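Local coordinates for protein haloacid delahogenase-like family hydrolase (Xanthomonas campestris pv. campestris, PDB 2PKE) that binds magnesium and probably acts as a phosphatase of the haloacid dehalogenase-like hydrolase family, at residues I13-F18 with S173-P178; G17-D22 with S161-Q166; W25-Y30 with E142-Q147; Q166-V171 with R190-P195. All blocks are in the same frame, centred on the assembly; numbering follows the deposited sequence.

How the contacts relate
All four contacts are buried and belong to a parallel-sheet domain of the HAD type, but their chemistry changes with position. Contact 1, farthest from the magnesium site, is wholly apolar where it touches: strand 15-18 meets the end of helix 165-175. Contact 2 uses the opposite ends of the same two elements, and there a single salt bridge stands beside the metal. Contact 4 joins helix 165-175 to helix 189-198, mixing one hydrogen bond with apolar packing, and touches contact 2 through Lys163 and Asp192. Contact 3 packs the CB of Lys144 on an indole face and sends its amine to Asp21 of contact 2.

Contact 1 (I13-F18 with S173-P178); sequences IQLVGF and SEFDLP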
# COMPACT_ATOMS: atom_id res chain seq x y z
N ILE A 13 -2.19 -29.57 5.38
CA ILE A 13 -1.86 -28.20 4.98
C ILE A 13 -2.67 -27.84 3.72
O ILE A 13 -2.78 -28.63 2.80
CB ILE A 13 -0.33 -28.05 4.72
CG1 ILE A 13 0.50 -28.23 5.99
CG2 ILE A 13 0.03 -26.71 3.95
CD1 ILE A 13 0.09 -27.40 7.12
N GLN A 14 -3.26 -26.65 3.69
CA GLN A 14 -4.08 -26.24 2.55
C GLN A 14 -3.54 -25.01 1.82
O GLN A 14 -3.93 -24.77 0.68
CB GLN A 14 -5.51 -25.93 3.02
CG GLN A 14 -6.24 -27.08 3.71
CD GLN A 14 -6.60 -28.18 2.78
OE1 GLN A 14 -6.69 -27.97 1.56
NE2 GLN A 14 -6.86 -29.38 3.34
N LEU A 15 -2.67 -24.24 2.47
CA LEU A 15 -2.25 -22.97 1.93
C LEU A 15 -0.77 -22.75 2.20
O LEU A 15 -0.31 -22.99 3.28
CB LEU A 15 -3.06 -21.83 2.53
CG LEU A 15 -2.75 -20.41 2.08
CD1 LEU A 15 -3.06 -20.14 0.58
CD2 LEU A 15 -3.51 -19.37 2.94
N VAL A 16 -0.04 -22.33 1.19
CA VAL A 16 1.37 -22.05 1.35
C VAL A 16 1.58 -20.58 1.01
O VAL A 16 1.23 -20.14 -0.09
CB VAL A 16 2.23 -22.94 0.50
CG1 VAL A 16 3.71 -22.61 0.75
CG2 VAL A 16 1.94 -24.42 0.78
N GLY A 17 2.13 -19.84 1.95
CA GLY A 17 2.40 -18.46 1.77
C GLY A 17 3.85 -18.29 1.44
O GLY A 17 4.67 -19.06 1.91
N PHE A 18 4.17 -17.28 0.60
CA PHE A 18 5.52 -16.99 0.23
C PHE A 18 5.80 -15.54 0.53
O PHE A 18 5.02 -14.66 0.14
CB PHE A 18 5.73 -17.21 -1.27
CG PHE A 18 5.59 -18.64 -1.71
CD1 PHE A 18 4.36 -19.19 -1.95
CD2 PHE A 18 6.71 -19.44 -1.83
CE1 PHE A 18 4.24 -20.52 -2.34
CE2 PHE A 18 6.59 -20.74 -2.23
CZ PHE A 18 5.34 -21.28 -2.49
N SER A 173 -7.88 -15.49 8.59
CA SER A 173 -9.32 -15.43 8.87
C SER A 173 -10.11 -15.16 7.58
O SER A 173 -11.21 -15.67 7.38
CB SER A 173 -9.65 -14.35 9.91
OG SER A 173 -9.64 -13.07 9.31
N GLU A 174 -9.51 -14.38 6.70
CA GLU A 174 -10.13 -14.10 5.41
C GLU A 174 -10.14 -15.28 4.47
O GLU A 174 -11.05 -15.40 3.68
CB GLU A 174 -9.41 -12.97 4.75
CG GLU A 174 -9.64 -11.69 5.50
CD GLU A 174 -8.85 -10.56 4.91
OE1 GLU A 174 -8.34 -10.71 3.78
OE2 GLU A 174 -8.75 -9.53 5.61
N PHE A 175 -9.12 -16.13 4.54
CA PHE A 175 -9.11 -17.39 3.82
C PHE A 175 -9.95 -18.43 4.52
O PHE A 175 -10.16 -19.52 3.97
CB PHE A 175 -7.70 -17.97 3.74
CG PHE A 175 -6.80 -17.27 2.77
CD1 PHE A 175 -7.08 -17.30 1.40
CD2 PHE A 175 -5.65 -16.64 3.21
CE1 PHE A 175 -6.24 -16.67 0.50
CE2 PHE A 175 -4.81 -16.01 2.32
CZ PHE A 175 -5.11 -16.02 0.96
N ASP A 176 -10.39 -18.13 5.74
CA ASP A 176 -11.26 -19.00 6.53
C ASP A 176 -10.51 -20.28 6.83
O ASP A 176 -11.04 -21.37 6.76
CB ASP A 176 -12.56 -19.28 5.77
CG ASP A 176 -13.76 -19.45 6.68
OD1 ASP A 176 -13.79 -20.37 7.52
OD2 ASP A 176 -14.72 -18.68 6.52
N LEU A 177 -9.26 -20.14 7.23
CA LEU A 177 -8.36 -21.28 7.36
C LEU A 177 -7.72 -21.18 8.73
O LEU A 177 -7.30 -20.10 9.10
CB LEU A 177 -7.30 -21.16 6.25
CG LEU A 177 -6.51 -22.42 5.94
CD1 LEU A 177 -7.43 -23.41 5.24
CD2 LEU A 177 -5.24 -22.11 5.14
N PRO A 178 -7.66 -22.29 9.49
CA PRO A 178 -6.93 -22.21 10.75
C PRO A 178 -5.45 -22.29 10.47
O PRO A 178 -5.05 -22.82 9.43
CB PRO A 178 -7.40 -23.43 11.51
CG PRO A 178 -7.88 -24.37 10.49
CD PRO A 178 -8.18 -23.66 9.24
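Leu15 projects from strand 15-18 against Leu177 and Phe175, at the point where helix 165-175 gives way to loop. Its CB already meets Leu177: CD2 of that leucine lies 3.4 Å from Leu15 CB, tighter than an ordinary carbon contact. Leu15 holds CG anti to the backbone N (chi1 -180°), which carries the branch away from the strand and toward the helix end. At the tip, Leu15 CD2 sits over one face of the Phe175 ring. The methyl is 3.8 Å from the ring centroid and 25° off the ring normal, a CH-pi contact displaced toward the rim, where Phe175 CD2 approaches Leu15 CD2 to 3.5 Å. The same Leu15 methyl also lies 3.9 Å from Leu177 CD2, and so fills the angle between the two side chains. A branched aliphatic residue suits this place because its CB and a terminal methyl serve different partners.

The contact lies within a beta-alpha-beta crossover, between its helix and the sheet: helix 165-175 runs between strand 157-160, outermost in this chain's sheet, and strand 182-186, spanning strands 129-135 and 15-18. The helix closes in a Schellman motif with Asp176, at positive phi (64°), as its C-prime residue. That turn brings Leu177 back to the sheet two residues after Phe175.

Beside Leu15, Gln14 contributes chiefly its aliphatic root, with CB 3.9 Å from Leu177 CD1. Its chain bends at chi2 and takes the amide away, NE2 bonding to Arg8 O. Met2 and Ile5 of the N-terminal segment also pack on Phe175.

Contact 2 (G17-D22 with S161-Q166); sequences GFDGDD and SEKDPQ. With MG (magnesium ion), chain C.
Asp19 and Lys163 are joined by a salt bridge, Asp19 OD1 to Lys163 NZ at 2.9 Å, and this is where the two segments touch. Lysine suits the gap because its long chain, extended beyond CG, can carry a charge from the loop before helix 165-175 across to the end of strand 15-18. Lys163 NZ is also bridged to Asp192 OD1, so it is held between two carboxylates that help fix its position.

Metal coordination takes the other oxygen of Asp19: OD2 binds the magnesium ion at 2.0 Å. With CG anti to the backbone N (chi1 180°), this carboxylate extends from the strand end between metal and lysine. Asp21 uses its backbone O rather than its carboxylate, lying 2.1 Å from the magnesium. Three waters and Asn187 bring the ligands to six, as magnesium prefers. Asp19 and Asp21 fit the DxDx(T/V) signature at a strand end, as in HAD phosphatases, where the first aspartate of this motif serves as nucleophile.

Hydrogen bonds tie down both the metal waters and the lysine's own loop. Water 1, itself on the metal, donates to Asp19 OD1 over 2.6 Å, so both oxygens of this carboxylate are tied to the magnesium, one through water. Water 2 donates to Asp22 OD2 at 2.7 Å. Lys163 N donates to Glu162 OE1 (2.8 Å), while Asp164 caps the start of helix 165-175.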
# COMPACT_ATOMS: atom_id res chain seq x y z
N GLY A 17 2.13 -19.84 1.95
CA GLY A 17 2.40 -18.46 1.77
C GLY A 17 3.85 -18.29 1.44
O GLY A 17 4.67 -19.06 1.91
N PHE A 18 4.17 -17.28 0.60
CA PHE A 18 5.52 -16.99 0.23
C PHE A 18 5.80 -15.54 0.53
O PHE A 18 5.02 -14.66 0.14
CB PHE A 18 5.73 -17.21 -1.27
CG PHE A 18 5.59 -18.64 -1.71
CD1 PHE A 18 4.36 -19.19 -1.95
CD2 PHE A 18 6.71 -19.44 -1.83
CE1 PHE A 18 4.24 -20.52 -2.34
CE2 PHE A 18 6.59 -20.74 -2.23
CZ PHE A 18 5.34 -21.28 -2.49
N ASP A 19 6.94 -15.26 1.13
CA ASP A 19 7.51 -13.90 1.10
C ASP A 19 8.00 -13.55 -0.32
O ASP A 19 8.17 -14.42 -1.18
CB ASP A 19 8.67 -13.83 2.10
CG ASP A 19 9.35 -12.48 2.16
OD1 ASP A 19 8.66 -11.42 2.16
OD2 ASP A 19 10.63 -12.45 2.21
N GLY A 20 8.20 -12.27 -0.60
CA GLY A 20 8.77 -11.91 -1.93
C GLY A 20 10.25 -11.58 -1.86
O GLY A 20 11.11 -12.34 -2.33
N ASP A 21 10.55 -10.42 -1.31
CA ASP A 21 11.91 -9.87 -1.31
C ASP A 21 12.87 -10.84 -0.62
O ASP A 21 12.65 -11.23 0.54
CB ASP A 21 11.96 -8.55 -0.55
CG ASP A 21 11.29 -7.37 -1.27
OD1 ASP A 21 11.14 -7.30 -2.48
OD2 ASP A 21 10.96 -6.40 -0.56
N ASP A 22 13.86 -11.29 -1.36
CA ASP A 22 14.92 -12.16 -0.86
C ASP A 22 14.47 -13.60 -0.59
O ASP A 22 15.22 -14.37 0.03
CB ASP A 22 15.57 -11.56 0.38
CG ASP A 22 15.94 -10.12 0.18
OD1 ASP A 22 16.67 -9.85 -0.80
OD2 ASP A 22 15.42 -9.28 0.94
N SER A 161 1.14 -3.90 6.38
CA SER A 161 2.01 -2.87 6.99
C SER A 161 3.08 -3.47 7.91
O SER A 161 4.23 -2.96 8.00
CB SER A 161 1.14 -1.85 7.71
OG SER A 161 0.62 -0.96 6.72
N GLU A 162 2.71 -4.56 8.59
CA GLU A 162 3.66 -5.25 9.45
C GLU A 162 3.32 -6.71 9.45
O GLU A 162 2.15 -7.09 9.37
CB GLU A 162 3.69 -4.73 10.88
CG GLU A 162 4.75 -5.40 11.79
CD GLU A 162 6.14 -5.21 11.27
OE1 GLU A 162 6.59 -6.02 10.45
OE2 GLU A 162 6.76 -4.18 11.61
N LYS A 163 4.37 -7.52 9.53
CA LYS A 163 4.25 -8.98 9.63
C LYS A 163 4.33 -9.37 11.11
O LYS A 163 5.38 -9.46 11.68
CB LYS A 163 5.34 -9.66 8.83
CG LYS A 163 4.95 -9.93 7.37
CD LYS A 163 6.10 -10.60 6.62
CE LYS A 163 5.69 -11.02 5.23
NZ LYS A 163 6.91 -11.36 4.41
N ASP A 164 3.19 -9.53 11.72
CA ASP A 164 3.10 -9.84 13.13
C ASP A 164 1.98 -10.83 13.31
O ASP A 164 1.19 -11.02 12.38
CB ASP A 164 2.96 -8.56 13.97
CG ASP A 164 1.77 -7.68 13.58
OD1 ASP A 164 0.74 -8.16 13.07
OD2 ASP A 164 1.87 -6.45 13.84
N PRO A 165 1.90 -11.49 14.48
CA PRO A 165 0.89 -12.55 14.63
C PRO A 165 -0.53 -12.11 14.32
O PRO A 165 -1.29 -12.85 13.68
CB PRO A 165 1.08 -13.04 16.11
CG PRO A 165 2.47 -12.62 16.45
CD PRO A 165 2.72 -11.35 15.70
N GLN A 166 -0.87 -10.89 14.71
CA GLN A 166 -2.23 -10.39 14.52
C GLN A 166 -2.53 -10.28 13.03
O GLN A 166 -3.63 -10.62 12.56
CB GLN A 166 -2.40 -9.01 15.16
CG GLN A 166 -1.88 -8.87 16.57
CD GLN A 166 -0.41 -8.41 16.67
OE1 GLN A 166 0.51 -9.21 16.50
NE2 GLN A 166 -0.20 -7.14 17.03
MG MG C . 12.13 -11.20 2.54
O HOH W 1 10.59 -9.72 2.37
O HOH W 2 13.79 -10.01 2.90
O HOH W 3 11.66 -11.39 4.65

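Contact 3 (W25-Y30 with E142-Q147); sequences WKSEDY and EQKIEQ
Lys144 NZ is gripped by a salt bridge to Asp21 OD1 and a hydrogen bond with His109 NE2, and it also lies 3.4 Å from Ser27 OG on the opposing segment. Asp21 OD1 is in turn hydrogen-bonded by Trp25 NE1, so one carboxylate oxygen draws the lysine tip and the indole N-H together. That shared acceptor would help fix the rotation of the indole.

Nearer the backbone, Lys144 CB stands over one indole face toward its rim, 3.7 Å from Trp25 CZ2, in an off-centre CH-pi contact with the six-membered ring (4.2 Å to the centroid, 30° off the normal). The chain then passes beyond the pyrrole N-H edge, Lys144 CD coming 3.6 Å from Trp25 NE1. It bends at chi3 (-142°), directing NZ toward the polar cluster. Lysine suits the place because methylenes and ammonium answer two different neighbours.

Ile145, the next residue of helix 138-148, meets the indole from another direction: its CD1 lies near the ring plane, at the edge, 3.9 Å from Trp25 CZ3. Trp25 and Ile145 both also pack on Leu132 of strand 129-135.

The arrangement joins residues 25-27, between the metal-binding loop and helix 28-42, to helix 138-148, which follows the second strand, as at the point in HAD folds where the chain leaves the active site for a helical cap.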
# COMPACT_ATOMS: atom_id res chain seq x y z
N TRP A 25 12.63 -13.33 -5.19
CA TRP A 25 13.48 -12.54 -6.09
C TRP A 25 14.52 -11.83 -5.24
O TRP A 25 14.35 -11.71 -4.03
CB TRP A 25 12.63 -11.51 -6.92
CG TRP A 25 11.71 -10.67 -6.10
CD1 TRP A 25 12.07 -9.69 -5.23
CD2 TRP A 25 10.28 -10.76 -6.03
NE1 TRP A 25 10.98 -9.15 -4.63
CE2 TRP A 25 9.86 -9.77 -5.11
CE3 TRP A 25 9.32 -11.55 -6.68
CZ2 TRP A 25 8.51 -9.57 -4.78
CZ3 TRP A 25 7.99 -11.34 -6.37
CH2 TRP A 25 7.59 -10.38 -5.41
N LYS A 26 15.55 -11.31 -5.88
CA LYS A 26 16.61 -10.54 -5.20
C LYS A 26 16.12 -9.13 -4.90
O LYS A 26 15.45 -8.50 -5.73
CB LYS A 26 17.87 -10.52 -6.05
CG LYS A 26 18.34 -11.92 -6.39
CD LYS A 26 19.72 -11.93 -7.00
CE LYS A 26 20.03 -13.31 -7.62
N SER A 27 16.44 -8.65 -3.71
CA SER A 27 16.01 -7.32 -3.25
C SER A 27 17.10 -6.64 -2.45
O SER A 27 17.44 -5.51 -2.69
CB SER A 27 14.79 -7.42 -2.37
OG SER A 27 14.43 -6.17 -1.84
N GLU A 28 17.61 -7.37 -1.49
CA GLU A 28 18.60 -6.83 -0.59
C GLU A 28 19.84 -6.34 -1.34
O GLU A 28 20.43 -5.36 -0.96
CB GLU A 28 19.01 -7.88 0.44
CG GLU A 28 19.80 -7.29 1.58
CD GLU A 28 18.99 -6.23 2.39
OE1 GLU A 28 17.73 -6.34 2.49
OE2 GLU A 28 19.64 -5.30 2.93
N ASP A 29 20.22 -7.03 -2.41
CA ASP A 29 21.38 -6.62 -3.22
C ASP A 29 21.23 -5.16 -3.60
O ASP A 29 22.20 -4.40 -3.59
CB ASP A 29 21.47 -7.39 -4.54
CG ASP A 29 21.63 -8.89 -4.36
OD1 ASP A 29 20.83 -9.50 -3.64
OD2 ASP A 29 22.53 -9.46 -5.01
N TYR A 30 20.02 -4.79 -4.02
CA TYR A 30 19.75 -3.43 -4.48
C TYR A 30 19.71 -2.40 -3.36
O TYR A 30 20.09 -1.25 -3.56
CB TYR A 30 18.48 -3.40 -5.33
CG TYR A 30 18.64 -4.25 -6.57
CD1 TYR A 30 19.31 -3.76 -7.68
CD2 TYR A 30 18.21 -5.57 -6.61
CE1 TYR A 30 19.51 -4.54 -8.79
CE2 TYR A 30 18.42 -6.36 -7.72
CZ TYR A 30 19.07 -5.83 -8.81
OH TYR A 30 19.29 -6.59 -9.94
N GLU A 142 3.51 -4.71 -5.73
CA GLU A 142 2.69 -5.12 -6.88
C GLU A 142 3.49 -5.08 -8.19
O GLU A 142 3.40 -5.98 -9.02
CB GLU A 142 1.48 -4.23 -7.00
CG GLU A 142 0.36 -4.64 -6.07
CD GLU A 142 -0.83 -3.71 -6.25
OE1 GLU A 142 -0.68 -2.68 -6.93
OE2 GLU A 142 -1.89 -4.01 -5.68
N GLN A 143 4.32 -4.05 -8.34
CA GLN A 143 5.15 -3.95 -9.53
C GLN A 143 6.24 -5.03 -9.57
O GLN A 143 6.53 -5.57 -10.63
CB GLN A 143 5.70 -2.53 -9.70
CG GLN A 143 4.64 -1.48 -10.20
CD GLN A 143 3.70 -1.99 -11.34
OE1 GLN A 143 2.48 -1.79 -11.29
NE2 GLN A 143 4.26 -2.66 -12.35
N LYS A 144 6.77 -5.42 -8.42
CA LYS A 144 7.80 -6.45 -8.36
C LYS A 144 7.23 -7.80 -8.80
O LYS A 144 7.83 -8.45 -9.64
CB LYS A 144 8.46 -6.56 -6.98
CG LYS A 144 9.31 -5.31 -6.53
CD LYS A 144 10.28 -5.70 -5.39
CE LYS A 144 10.48 -4.70 -4.29
NZ LYS A 144 11.83 -4.88 -3.57
N ILE A 145 6.05 -8.16 -8.29
CA ILE A 145 5.44 -9.41 -8.76
C ILE A 145 5.20 -9.40 -10.28
O ILE A 145 5.38 -10.40 -10.93
CB ILE A 145 4.20 -9.82 -7.91
CG1 ILE A 145 3.66 -11.19 -8.34
CG2 ILE A 145 3.09 -8.79 -7.96
CD1 ILE A 145 4.66 -12.35 -8.11
N GLU A 146 4.81 -8.27 -10.85
CA GLU A 146 4.60 -8.19 -12.32
C GLU A 146 5.94 -8.25 -13.07
O GLU A 146 6.08 -9.05 -13.98
CB GLU A 146 3.73 -6.96 -12.66
CG GLU A 146 3.12 -6.89 -14.14
CD GLU A 146 2.06 -8.00 -14.52
OE1 GLU A 146 1.21 -8.41 -13.67
OE2 GLU A 146 2.07 -8.46 -15.70
N GLN A 147 6.95 -7.49 -12.65
CA GLN A 147 8.30 -7.53 -13.23
C GLN A 147 8.93 -8.91 -13.16
O GLN A 147 9.82 -9.22 -13.93
CB GLN A 147 9.29 -6.59 -12.49
CG GLN A 147 9.05 -5.05 -12.52
CD GLN A 147 10.03 -4.25 -11.58
OE1 GLN A 147 9.65 -3.83 -10.47
NE2 GLN A 147 11.27 -4.06 -12.05

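Contact 4 (Q166-V171 with R190-P195); sequences QTYARV and RSDVEP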
# COMPACT_ATOMS: atom_id res chain seq x y z
N GLN A 166 -0.87 -10.89 14.71
CA GLN A 166 -2.23 -10.39 14.52
C GLN A 166 -2.53 -10.28 13.03
O GLN A 166 -3.63 -10.62 12.56
CB GLN A 166 -2.40 -9.01 15.16
CG GLN A 166 -1.88 -8.87 16.57
CD GLN A 166 -0.41 -8.41 16.67
OE1 GLN A 166 0.51 -9.21 16.50
NE2 GLN A 166 -0.20 -7.14 17.03
N THR A 167 -1.56 -9.78 12.29
CA THR A 167 -1.71 -9.63 10.83
C THR A 167 -1.86 -10.97 10.12
O THR A 167 -2.76 -11.16 9.28
CB THR A 167 -0.57 -8.81 10.22
OG1 THR A 167 -0.57 -7.52 10.82
CG2 THR A 167 -0.76 -8.65 8.73
N TYR A 168 -0.96 -11.89 10.43
CA TYR A 168 -1.07 -13.21 9.87
C TYR A 168 -2.41 -13.83 10.20
O TYR A 168 -3.06 -14.39 9.32
CB TYR A 168 0.09 -14.08 10.28
CG TYR A 168 1.38 -13.86 9.53
CD1 TYR A 168 1.54 -14.28 8.21
CD2 TYR A 168 2.48 -13.28 10.17
CE1 TYR A 168 2.81 -14.08 7.53
CE2 TYR A 168 3.71 -13.12 9.52
CZ TYR A 168 3.85 -13.52 8.20
OH TYR A 168 5.05 -13.36 7.54
N ALA A 169 -2.88 -13.70 11.46
CA ALA A 169 -4.19 -14.27 11.84
C ALA A 169 -5.35 -13.64 11.03
O ALA A 169 -6.28 -14.33 10.62
CB ALA A 169 -4.42 -14.06 13.34
N ARG A 170 -5.24 -12.34 10.80
CA ARG A 170 -6.23 -11.63 10.03
C ARG A 170 -6.27 -12.17 8.59
O ARG A 170 -7.35 -12.47 8.06
CB ARG A 170 -5.93 -10.14 10.07
CG ARG A 170 -6.78 -9.37 9.08
CD ARG A 170 -6.43 -7.91 8.99
NE ARG A 170 -5.16 -7.54 8.33
CZ ARG A 170 -4.77 -7.82 7.07
NH1 ARG A 170 -5.49 -8.60 6.26
NH2 ARG A 170 -3.61 -7.32 6.64
N VAL A 171 -5.09 -12.37 8.00
CA VAL A 171 -5.00 -12.87 6.63
C VAL A 171 -5.66 -14.24 6.58
O VAL A 171 -6.55 -14.48 5.74
CB VAL A 171 -3.54 -12.95 6.13
CG1 VAL A 171 -3.45 -13.65 4.78
CG2 VAL A 171 -2.94 -11.55 6.05
N ARG A 190 12.49 -13.58 11.99
CA ARG A 190 11.72 -12.59 12.74
C ARG A 190 10.38 -12.25 12.11
O ARG A 190 9.39 -12.16 12.80
CB ARG A 190 12.54 -11.29 12.91
CG ARG A 190 12.41 -10.58 14.28
CD ARG A 190 13.46 -9.45 14.45
N SER A 191 10.35 -12.03 10.78
CA SER A 191 9.13 -11.57 10.09
C SER A 191 8.30 -12.64 9.41
O SER A 191 7.08 -12.51 9.30
CB SER A 191 9.49 -10.54 9.02
OG SER A 191 9.82 -9.35 9.64
N ASP A 192 8.95 -13.65 8.85
CA ASP A 192 8.27 -14.60 8.02
C ASP A 192 7.84 -15.82 8.84
O ASP A 192 6.71 -16.27 8.76
CB ASP A 192 9.13 -14.97 6.80
CG ASP A 192 9.43 -13.77 5.91
OD1 ASP A 192 8.48 -12.96 5.70
OD2 ASP A 192 10.57 -13.60 5.42
N VAL A 193 8.74 -16.32 9.65
CA VAL A 193 8.57 -17.62 10.28
C VAL A 193 8.02 -17.50 11.72
O VAL A 193 7.03 -18.15 12.08
CB VAL A 193 9.93 -18.40 10.20
CG1 VAL A 193 9.91 -19.70 11.05
CG2 VAL A 193 10.29 -18.70 8.73
N GLU A 194 8.65 -16.68 12.55
CA GLU A 194 8.33 -16.66 13.97
C GLU A 194 6.87 -16.27 14.23
O GLU A 194 6.21 -16.89 15.04
CB GLU A 194 9.25 -15.73 14.74
CG GLU A 194 10.67 -16.22 15.00
CD GLU A 194 11.53 -15.14 15.71
OE1 GLU A 194 10.91 -14.22 16.34
OE2 GLU A 194 12.79 -15.23 15.65
N PRO A 195 6.35 -15.22 13.57
CA PRO A 195 4.94 -14.85 13.82
C PRO A 195 3.90 -15.90 13.41
O PRO A 195 2.84 -15.98 14.01
CB PRO A 195 4.77 -13.59 12.99
CG PRO A 195 6.17 -13.05 12.80
CD PRO A 195 7.01 -14.25 12.68
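Tyr168 lays its ring beside Pro195, with CD2 3.6 Å from Pro195 CB. The two meet obliquely, and the proline offers a rigid apolar surface. The first torsion of Tyr168 (chi1 -78°) sets CG beside the backbone N and sends the ring out from helix 165-175 toward helix 189-198. These short helical segments approach to 10.7 Å between axes and are inclined at 69°, so a long aromatic side chain suits the span.

At its tip, Tyr168 OH donates to Ser191 O over 2.8 Å. The acceptor lies at the ring edge, in plane, and the bond meets the carbonyl with a C=O...donor angle of 138°. In a regular alpha-helix Ser191 O would receive the N-H of residue 195, but Pro195 has none, and the helix is kinked there after a wider pi-type turn. The phenol supplies a donor in its place.

Next along the helix, Asp192 has CA 3.5 Å from Tyr168 OH, while its CB points away from helix 165-175. Asp192 OD1 takes a salt bridge from Lys163 NZ, while OD2 accepts a bond from Ser188 N. Both helices pack on Met184 of strand 182-186, one preceding and one following it; the spacing of Asn187 and Asp192 resembles that of the two acidic residues of HAD motif IV, with asparagine at the first position, at the edge of the magnesium site.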